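Vestitone reductase (Medicago sativa, PDB 2P4H) catalyses the NADPH-dependent, stereospecific reduction of (3R)-vestitone to the isoflavanol DMI, the penultimate step in making the phytoalexin medicarpin. Local coordinates at residues H223-V227 with D307-D311; R232-Y236 with D296-D300. All blocks are in the same frame, centred on the assembly; numbering follows the deposited sequence.

Interaction 1: H223-V227 with D307-D311; sequences HMVHV and DMFDD
A His-carboxylate hydrogen bond and a methionine-rich patch pack the end of strand 219-226 against helix 305-319. Residues 223-226 are extended, and V227 (-54/-36) begins helix 227-239. Residues 307-311 are alpha-helical, with D311 N bonded to D307 O at 2.9 Å. The axes of the short segments 223-226 and 307-311 approach to 8.6 Å, with N-to-C directions 71° apart. H226 and M308 have the closest CA atoms, 5.2 Å apart. H226 takes a t rotamer, and its NE2 donates to D311 OD2 at 2.8 Å, almost linearly (166°). D311 is in m, one turn after D307. H226 is also the N-cap of the following helix: its ND1 accepts from D228 N, so both ring nitrogens are used. This places the contact at a strand-to-helix junction of the NAD(P)-binding epimerase/dehydratase fold. H226 CD2 lies 3.5 Å from M308 CA. M308 is t, t, p and M224 is m, t, p; their CE methyls meet at 3.6 Å. M224 CE also touches F309 CZ at 3.8 Å. M224 SD is 5.0 Å from the F309 ring centroid, an oblique Met-aromatic contact. M308 SD sits 3.7 Å from V225 O, and V191 of strand 189-191 touches both methionines.

Interaction 2: R232-Y236 with D296-D300; sequences RAHIY and DAGFD
A Schellman motif ends helix 292-296, and the loop after it docks on helix 227-239, which belongs to the Rossmann-type fold. G298 has positive phi (106/-8). A CB there would fall 2.2 Å from Y236 OH. F299 then turns to extended angles (-73/141), as does D300 (-123/127). Residues 232-236 are helical, with Y236 N bonded to R232 O at 2.9 Å. The nearest CA atoms are those of Y236 and F299, 6.8 Å apart. Y236 (t) donates from OH to A297 O at 2.8 Å. F299 (t) places its CB over the Y236 ring face, 4.1 Å from the centroid. The two rings form an offset edge-to-face pair, centroids 5.6 Å apart and planes at 63°, with the F299 edge toward Y236. A233 CB covers a face of F299, 4.2 Å from its centroid. R232 NH1 also makes a salt bridge to D229. D300 O accepts twice from the R232 guanidinium, from NH1 at 2.8 Å and from NH2 at 3.0 Å.

Interactions 1 and 2 are connected along the chain on both sides. Strand 219-226 runs straight into helix 227-239, so H226 caps the helix whose later turns carry R232, A233 and Y236. On the other side, segment 296-300, at the end of helix 292-296 and in the loop after it, leads on to helix 305-319. Interaction 2 is therefore nested within the chain closed by interaction 1. Their centres are about 17 Å apart, and their nearest atoms about 5 Å apart, without touching. L13, predicted to bind NADP(+), has its side chain about 8 Å from that of V225 and about 9 Å from that of A233; V227 touches L13 directly.

Interaction 1: H223-V227 with D307-D311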
loop_
_atom_site.group_PDB
_atom_site.type_symbol
_atom_site.label_atom_id
_atom_site.label_comp_id
_atom_site.label_asym_id
_atom_site.label_seq_id
_atom_site.Cartn_x
_atom_site.Cartn_y
_atom_site.Cartn_z
ATOM N N HIS A 223 -11.914 2.096 4.507
ATOM C CA HIS A 223 -11.484 0.717 4.298
ATOM C C HIS A 223 -10.034 0.798 4.804
ATOM O O HIS A 223 -9.311 1.757 4.500
ATOM C CB HIS A 223 -11.595 0.226 2.831
ATOM C CG HIS A 223 -11.361 1.263 1.772
ATOM N ND1 HIS A 223 -12.177 1.360 0.664
ATOM C CD2 HIS A 223 -10.351 2.143 1.570
ATOM C CE1 HIS A 223 -11.679 2.251 -0.175
ATOM N NE2 HIS A 223 -10.570 2.741 0.351
ATOM N N MET A 224 -9.623 -0.178 5.613
ATOM C CA MET A 224 -8.297 -0.142 6.233
ATOM C C MET A 224 -7.600 -1.493 6.354
ATOM O O MET A 224 -8.232 -2.545 6.234
ATOM C CB MET A 224 -8.427 0.455 7.646
ATOM C CG MET A 224 -9.307 1.705 7.742
ATOM S SD MET A 224 -9.479 2.333 9.431
ATOM C CE MET A 224 -7.898 3.142 9.617
ATOM N N VAL A 225 -6.292 -1.443 6.608
ATOM C CA VAL A 225 -5.471 -2.639 6.799
ATOM C C VAL A 225 -4.249 -2.267 7.638
ATOM O O VAL A 225 -3.782 -1.132 7.589
ATOM C CB VAL A 225 -4.994 -3.242 5.441
ATOM C CG1 VAL A 225 -4.031 -2.290 4.740
ATOM C CG2 VAL A 225 -4.337 -4.598 5.671
ATOM N N HIS A 226 -3.754 -3.220 8.422
ATOM C CA HIS A 226 -2.570 -2.997 9.250
ATOM C C HIS A 226 -1.357 -3.144 8.329
ATOM O O HIS A 226 -1.262 -4.110 7.569
ATOM C CB HIS A 226 -2.508 -4.039 10.373
ATOM C CG HIS A 226 -1.479 -3.743 11.420
ATOM N ND1 HIS A 226 -0.130 -3.676 11.143
ATOM C CD2 HIS A 226 -1.605 -3.498 12.746
ATOM C CE1 HIS A 226 0.531 -3.402 12.254
ATOM N NE2 HIS A 226 -0.341 -3.289 13.241
ATOM N N VAL A 227 -0.434 -2.190 8.396
ATOM C CA VAL A 227 0.746 -2.228 7.543
ATOM C C VAL A 227 1.542 -3.531 7.644
ATOM O O VAL A 227 2.076 -4.008 6.643
ATOM C CB VAL A 227 1.685 -1.021 7.827
ATOM C CG1 VAL A 227 2.320 -1.146 9.201
ATOM C CG2 VAL A 227 2.754 -0.924 6.744
ATOM N N ASP A 307 -5.387 -3.239 17.233
ATOM C CA ASP A 307 -3.930 -3.305 17.091
ATOM C C ASP A 307 -3.451 -2.226 16.126
ATOM O O ASP A 307 -2.451 -1.549 16.367
ATOM C CB ASP A 307 -3.471 -4.651 16.517
ATOM C CG ASP A 307 -3.747 -5.819 17.434
ATOM O OD1 ASP A 307 -3.754 -5.636 18.670
ATOM O OD2 ASP A 307 -3.929 -6.937 16.903
ATOM N N MET A 308 -4.167 -2.095 15.015
ATOM C CA MET A 308 -3.825 -1.120 13.987
ATOM C C MET A 308 -3.801 0.308 14.529
ATOM O O MET A 308 -2.827 1.041 14.330
ATOM C CB MET A 308 -4.825 -1.237 12.837
ATOM C CG MET A 308 -4.608 -0.245 11.711
ATOM S SD MET A 308 -5.914 -0.361 10.480
ATOM C CE MET A 308 -7.332 0.128 11.455
ATOM N N PHE A 309 -4.872 0.706 15.205
ATOM C CA PHE A 309 -4.935 2.046 15.768
ATOM C C PHE A 309 -3.911 2.241 16.880
ATOM O O PHE A 309 -3.290 3.299 16.963
ATOM C CB PHE A 309 -6.342 2.348 16.299
ATOM C CG PHE A 309 -7.320 2.757 15.230
ATOM C CD1 PHE A 309 -7.178 3.977 14.573
ATOM C CD2 PHE A 309 -8.367 1.918 14.864
ATOM C CE1 PHE A 309 -8.066 4.357 13.561
ATOM C CE2 PHE A 309 -9.261 2.287 13.852
ATOM C CZ PHE A 309 -9.106 3.510 13.200
ATOM N N ASP A 310 -3.716 1.234 17.728
ATOM C CA ASP A 310 -2.759 1.397 18.813
ATOM C C ASP A 310 -1.330 1.526 18.315
ATOM O O ASP A 310 -0.574 2.361 18.812
ATOM C CB ASP A 310 -2.838 0.247 19.816
ATOM C CG ASP A 310 -2.103 0.569 21.103
ATOM O OD1 ASP A 310 -2.511 1.534 21.786
ATOM O OD2 ASP A 310 -1.116 -0.127 21.423
ATOM N N ASP A 311 -0.951 0.705 17.339
ATOM C CA ASP A 311 0.404 0.779 16.810
ATOM C C ASP A 311 0.663 2.149 16.195
ATOM O O ASP A 311 1.728 2.732 16.391
ATOM C CB ASP A 311 0.653 -0.329 15.778
ATOM C CG ASP A 311 0.865 -1.688 16.425
ATOM O OD1 ASP A 311 1.241 -1.720 17.616
ATOM O OD2 ASP A 311 0.679 -2.723 15.750
#

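Interaction 2: R232-Y236 with D296-D300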
loop_
_atom_site.group_PDB
_atom_site.type_symbol
_atom_site.label_atom_id
_atom_site.label_comp_id
_atom_site.label_asym_id
_atom_site.label_seq_id
_atom_site.Cartn_x
_atom_site.Cartn_y
_atom_site.Cartn_z
ATOM N N ARG A 232 3.130 -9.010 5.570
ATOM C CA ARG A 232 2.923 -10.451 5.683
ATOM C C ARG A 232 2.275 -11.013 4.416
ATOM O O ARG A 232 2.624 -12.105 3.973
ATOM C CB ARG A 232 2.057 -10.773 6.906
ATOM C CG ARG A 232 2.768 -10.550 8.238
ATOM C CD ARG A 232 1.890 -10.882 9.448
ATOM N NE ARG A 232 1.501 -12.291 9.481
ATOM C CZ ARG A 232 0.331 -12.761 9.059
ATOM N NH1 ARG A 232 -0.589 -11.939 8.579
ATOM N NH2 ARG A 232 0.089 -14.066 9.093
ATOM N N ALA A 233 1.342 -10.262 3.829
ATOM C CA ALA A 233 0.670 -10.707 2.608
ATOM C C ALA A 233 1.661 -10.816 1.453
ATOM O O ALA A 233 1.563 -11.730 0.638
ATOM C CB ALA A 233 -0.456 -9.748 2.248
ATOM N N HIS A 234 2.606 -9.880 1.376
ATOM C CA HIS A 234 3.623 -9.911 0.326
ATOM C C HIS A 234 4.446 -11.189 0.439
ATOM O O HIS A 234 4.661 -11.891 -0.547
ATOM C CB HIS A 234 4.565 -8.702 0.441
ATOM C CG HIS A 234 4.023 -7.443 -0.164
ATOM N ND1 HIS A 234 4.469 -6.937 -1.367
ATOM C CD2 HIS A 234 3.083 -6.577 0.282
ATOM C CE1 HIS A 234 3.828 -5.813 -1.634
ATOM N NE2 HIS A 234 2.981 -5.572 -0.649
ATOM N N ILE A 235 4.906 -11.489 1.648
ATOM C CA ILE A 235 5.712 -12.681 1.864
ATOM C C ILE A 235 4.900 -13.946 1.591
ATOM O O ILE A 235 5.396 -14.892 0.981
ATOM C CB ILE A 235 6.280 -12.694 3.301
ATOM C CG1 ILE A 235 7.258 -11.526 3.469
ATOM C CG2 ILE A 235 6.982 -14.020 3.581
ATOM C CD1 ILE A 235 7.808 -11.368 4.879
ATOM N N TYR A 236 3.643 -13.954 2.022
ATOM C CA TYR A 236 2.779 -15.108 1.801
ATOM C C TYR A 236 2.607 -15.406 0.311
ATOM O O TYR A 236 2.752 -16.550 -0.130
ATOM C CB TYR A 236 1.399 -14.872 2.426
ATOM C CG TYR A 236 0.475 -16.057 2.270
ATOM C CD1 TYR A 236 0.526 -17.126 3.165
ATOM C CD2 TYR A 236 -0.402 -16.142 1.190
ATOM C CE1 TYR A 236 -0.272 -18.250 2.986
ATOM C CE2 TYR A 236 -1.203 -17.265 0.997
ATOM C CZ TYR A 236 -1.134 -18.314 1.900
ATOM O OH TYR A 236 -1.929 -19.421 1.717
ATOM N N ASP A 296 -9.465 -16.943 1.125
ATOM C CA ASP A 296 -9.742 -18.246 0.509
ATOM C C ASP A 296 -8.434 -18.857 0.012
ATOM O O ASP A 296 -8.317 -20.077 -0.106
ATOM C CB ASP A 296 -10.683 -18.116 -0.701
ATOM C CG ASP A 296 -12.145 -17.979 -0.319
ATOM O OD1 ASP A 296 -12.500 -18.211 0.853
ATOM O OD2 ASP A 296 -12.951 -17.654 -1.223
ATOM N N ALA A 297 -7.458 -18.004 -0.292
ATOM C CA ALA A 297 -6.167 -18.460 -0.784
ATOM C C ALA A 297 -5.273 -18.969 0.336
ATOM O O ALA A 297 -4.174 -19.455 0.078
ATOM C CB ALA A 297 -5.464 -17.341 -1.549
ATOM N N GLY A 298 -5.735 -18.842 1.577
ATOM C CA GLY A 298 -4.954 -19.343 2.694
ATOM C C GLY A 298 -4.254 -18.331 3.579
ATOM O O GLY A 298 -3.705 -18.708 4.615
ATOM N N PHE A 299 -4.253 -17.062 3.186
ATOM C CA PHE A 299 -3.613 -16.029 3.993
ATOM C C PHE A 299 -4.450 -15.737 5.233
ATOM O O PHE A 299 -5.675 -15.710 5.171
ATOM C CB PHE A 299 -3.454 -14.738 3.186
ATOM C CG PHE A 299 -2.822 -13.617 3.964
ATOM C CD1 PHE A 299 -1.483 -13.683 4.340
ATOM C CD2 PHE A 299 -3.572 -12.506 4.346
ATOM C CE1 PHE A 299 -0.899 -12.657 5.086
ATOM C CE2 PHE A 299 -2.993 -11.474 5.094
ATOM C CZ PHE A 299 -1.656 -11.552 5.462
ATOM N N ASP A 300 -3.782 -15.520 6.359
ATOM C CA ASP A 300 -4.479 -15.213 7.603
ATOM C C ASP A 300 -3.991 -13.880 8.144
ATOM O O ASP A 300 -2.788 -13.674 8.302
ATOM C CB ASP A 300 -4.223 -16.300 8.652
ATOM C CG ASP A 300 -4.798 -17.644 8.254
ATOM O OD1 ASP A 300 -4.330 -18.221 7.251
ATOM O OD2 ASP A 300 -5.719 -18.126 8.947
#